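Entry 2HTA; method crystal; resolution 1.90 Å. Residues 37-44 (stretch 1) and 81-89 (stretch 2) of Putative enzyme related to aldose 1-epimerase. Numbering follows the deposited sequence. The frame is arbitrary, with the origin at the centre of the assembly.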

# COMPACT_ATOMS: atom_id res chain seq x y z
N GLN A 37 17.74 -4.65 -9.77
CA GLN A 37 16.88 -4.24 -10.87
C GLN A 37 16.07 -5.38 -11.35
O GLN A 37 16.57 -6.48 -11.52
CB GLN A 37 17.71 -3.62 -12.04
CG GLN A 37 16.81 -2.99 -13.15
CD GLN A 37 17.61 -2.36 -14.29
OE1 GLN A 37 18.82 -2.17 -14.18
NE2 GLN A 37 16.92 -2.03 -15.39
N LEU A 38 14.77 -5.14 -11.55
CA LEU A 38 13.92 -6.16 -12.16
C LEU A 38 13.24 -5.53 -13.39
O LEU A 38 12.54 -4.52 -13.29
CB LEU A 38 12.90 -6.67 -11.18
CG LEU A 38 12.10 -7.94 -11.56
CD1 LEU A 38 12.99 -9.17 -11.98
CD2 LEU A 38 11.21 -8.28 -10.45
N ASP A 39 13.52 -6.12 -14.56
CA ASP A 39 13.06 -5.54 -15.85
C ASP A 39 13.42 -4.06 -15.91
O ASP A 39 14.62 -3.72 -15.83
CB ASP A 39 11.57 -5.83 -16.03
CG ASP A 39 11.13 -5.79 -17.51
OD1 ASP A 39 11.98 -5.47 -18.38
OD2 ASP A 39 9.92 -6.02 -17.82
N ASP A 40 12.43 -3.16 -16.02
CA ASP A 40 12.70 -1.73 -16.11
C ASP A 40 13.09 -1.07 -14.77
O ASP A 40 13.66 0.02 -14.77
CB ASP A 40 11.47 -0.96 -16.57
CG ASP A 40 11.18 -1.09 -18.06
OD1 ASP A 40 12.01 -1.65 -18.80
OD2 ASP A 40 10.09 -0.61 -18.48
N LEU A 41 12.77 -1.68 -13.63
CA LEU A 41 12.68 -0.91 -12.38
C LEU A 41 13.79 -1.14 -11.38
O LEU A 41 14.14 -2.30 -11.10
CB LEU A 41 11.36 -1.23 -11.65
CG LEU A 41 10.06 -0.99 -12.45
CD1 LEU A 41 8.81 -1.17 -11.59
CD2 LEU A 41 10.08 0.41 -13.08
N ASP A 42 14.33 -0.03 -10.88
CA ASP A 42 15.32 -0.09 -9.85
C ASP A 42 14.61 -0.40 -8.52
O ASP A 42 13.58 0.22 -8.25
CB ASP A 42 16.02 1.23 -9.76
CG ASP A 42 17.05 1.37 -10.86
OD1 ASP A 42 17.59 0.32 -11.31
OD2 ASP A 42 17.31 2.50 -11.28
N LEU A 43 15.12 -1.38 -7.78
CA LEU A 43 14.54 -1.81 -6.48
C LEU A 43 15.55 -1.55 -5.34
O LEU A 43 16.75 -1.68 -5.54
CB LEU A 43 14.21 -3.32 -6.46
CG LEU A 43 13.39 -3.80 -7.67
CD1 LEU A 43 13.00 -5.28 -7.55
CD2 LEU A 43 12.09 -2.94 -7.79
N ILE A 44 15.03 -1.18 -4.17
CA ILE A 44 15.81 -1.10 -2.95
C ILE A 44 15.41 -2.28 -2.07
O ILE A 44 14.24 -2.46 -1.73
CB ILE A 44 15.58 0.24 -2.20
CG1 ILE A 44 15.83 1.47 -3.13
CG2 ILE A 44 16.38 0.24 -0.88
CD1 ILE A 44 17.31 1.62 -3.64
N PRO A 81 3.60 -6.34 -14.10
CA PRO A 81 4.75 -5.83 -14.82
C PRO A 81 5.70 -5.06 -13.89
O PRO A 81 5.26 -4.59 -12.83
CB PRO A 81 4.13 -4.86 -15.85
CG PRO A 81 2.72 -5.26 -15.97
CD PRO A 81 2.36 -5.71 -14.55
N PHE A 82 6.98 -4.99 -14.25
CA PHE A 82 7.98 -4.10 -13.68
C PHE A 82 8.46 -3.22 -14.83
O PHE A 82 9.51 -3.42 -15.38
CB PHE A 82 9.16 -4.84 -13.01
CG PHE A 82 8.80 -5.41 -11.66
CD1 PHE A 82 9.29 -4.82 -10.49
CD2 PHE A 82 7.91 -6.48 -11.55
CE1 PHE A 82 8.94 -5.32 -9.25
CE2 PHE A 82 7.56 -6.99 -10.27
CZ PHE A 82 8.04 -6.40 -9.15
N LYS A 83 7.63 -2.25 -15.18
CA LYS A 83 7.81 -1.41 -16.37
C LYS A 83 7.69 0.06 -16.00
O LYS A 83 6.83 0.46 -15.18
CB LYS A 83 6.70 -1.71 -17.39
CG LYS A 83 6.67 -3.12 -17.98
CD LYS A 83 7.83 -3.39 -18.91
CE LYS A 83 7.59 -4.67 -19.74
NZ LYS A 83 8.91 -5.01 -20.38
N THR A 84 8.52 0.87 -16.62
CA THR A 84 8.50 2.30 -16.45
C THR A 84 7.12 2.93 -16.61
O THR A 84 6.46 2.80 -17.66
CB THR A 84 9.59 2.97 -17.32
OG1 THR A 84 10.83 2.34 -16.98
CG2 THR A 84 9.72 4.44 -17.01
N GLY A 85 6.66 3.57 -15.52
CA GLY A 85 5.38 4.28 -15.56
C GLY A 85 4.14 3.46 -15.32
O GLY A 85 3.04 4.00 -15.21
N VAL A 86 4.28 2.14 -15.19
CA VAL A 86 3.15 1.25 -15.04
C VAL A 86 2.93 0.94 -13.55
O VAL A 86 3.88 0.53 -12.88
CB VAL A 86 3.42 -0.05 -15.87
CG1 VAL A 86 2.34 -1.10 -15.62
CG2 VAL A 86 3.45 0.33 -17.40
N ALA A 87 1.72 1.09 -13.06
CA ALA A 87 1.44 0.84 -11.63
C ALA A 87 1.70 -0.58 -11.26
O ALA A 87 1.30 -1.52 -11.97
CB ALA A 87 0.00 1.25 -11.28
N LEU A 88 2.39 -0.76 -10.15
CA LEU A 88 2.69 -2.10 -9.63
C LEU A 88 1.50 -2.69 -8.89
O LEU A 88 0.83 -1.96 -8.12
CB LEU A 88 3.90 -2.00 -8.72
CG LEU A 88 5.24 -1.76 -9.40
CD1 LEU A 88 6.10 -0.83 -8.55
CD2 LEU A 88 5.98 -3.10 -9.75
N ARG A 89 1.21 -3.99 -9.13
CA ARG A 89 0.05 -4.63 -8.50
C ARG A 89 0.49 -5.38 -7.23
O ARG A 89 1.20 -6.38 -7.33
CB ARG A 89 -0.64 -5.65 -9.44
CG ARG A 89 -1.84 -6.34 -8.83
CD ARG A 89 -3.05 -5.43 -8.57
NE ARG A 89 -3.56 -4.81 -9.80
CZ ARG A 89 -4.54 -3.91 -9.83
NH1 ARG A 89 -5.12 -3.49 -8.70
NH2 ARG A 89 -4.93 -3.41 -11.03
O HOH W 1 7.80 -6.49 -16.31
O HOH W 2 12.16 3.10 -14.84
O HOH W 3 10.74 -2.62 -21.16

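A tight hairpin turn leaves polar groups at its tip that its own strands cannot pair, and a neighbouring loop can meet that demand while burying apolar side chains beneath it. The contact between residues 37-44 and 81-89 illustrates the principle. The first stretch reverses direction through a type II' turn from Leu38 to Leu41, closed by two backbone hydrogen bonds of 2.9 Å, Leu38 N to Leu41 O and Leu41 N to Leu38 O. Gln37 NE2 adds a third bond, 2.9 Å to Asp39 O, so that this carbonyl of the turn also has a donor. The amide of Asp40 finds its acceptor in the second stretch, which has no regular secondary structure: Asp40 N donates to Phe82 O at 3.0 Å.

The aspartates of the turn engage the next residues of that loop. Asp40 OD2 receives the backbone amide of Thr84, with N to OD2 2.8 Å and a nearly straight angle of 164°. Lys83, meanwhile, begins a type II turn closed by Val86 N to Lys83 O at 3.1 Å; Gly85 within it has a positive phi, a conformation that favours glycine. Although the CA-to-CB bond of Lys83 points away from the first stretch, the side chain bends back through two m rotamers, bringing NZ within 2.9 Å of Asp39 OD2 in a salt bridge.

Water completes the polar layer. Water 1 donates to Asp39 OD2 at 2.6 Å and accepts from Phe82 N at 2.7 Å, so the carboxylate oxygen that holds the lysine also serves, through water, a backbone amide. Water 3 accepts from Lys83 NZ at 3.1 Å and donates to Asp40 OD1 at 2.9 Å, linking the ammonium to the second aspartate as well. Water 2 lies 2.6 Å from Thr84 OG1 and donates a weak bond of 3.4 Å to Asp40 O.

The apolar half of the contact centres on Phe82, the residue with the largest area covered by the other stretch. Leu38 CD2 sits 3.7 Å from the centroid of the Phe82 ring, almost exactly on its normal, a CH-pi contact that sets a methyl against the pi cloud. Leu43 CD2 approaches the edge, 4.2 Å from Phe82 CE1. Leu41 CD1 lies obliquely, 3.8 Å from Phe82 CD1, and also reaches Leu88 CD2 at 3.9 Å. Phe82 thus joins both layers: its carbonyl and amide serve the turn, directly or through water, while its ring packs among the leucines.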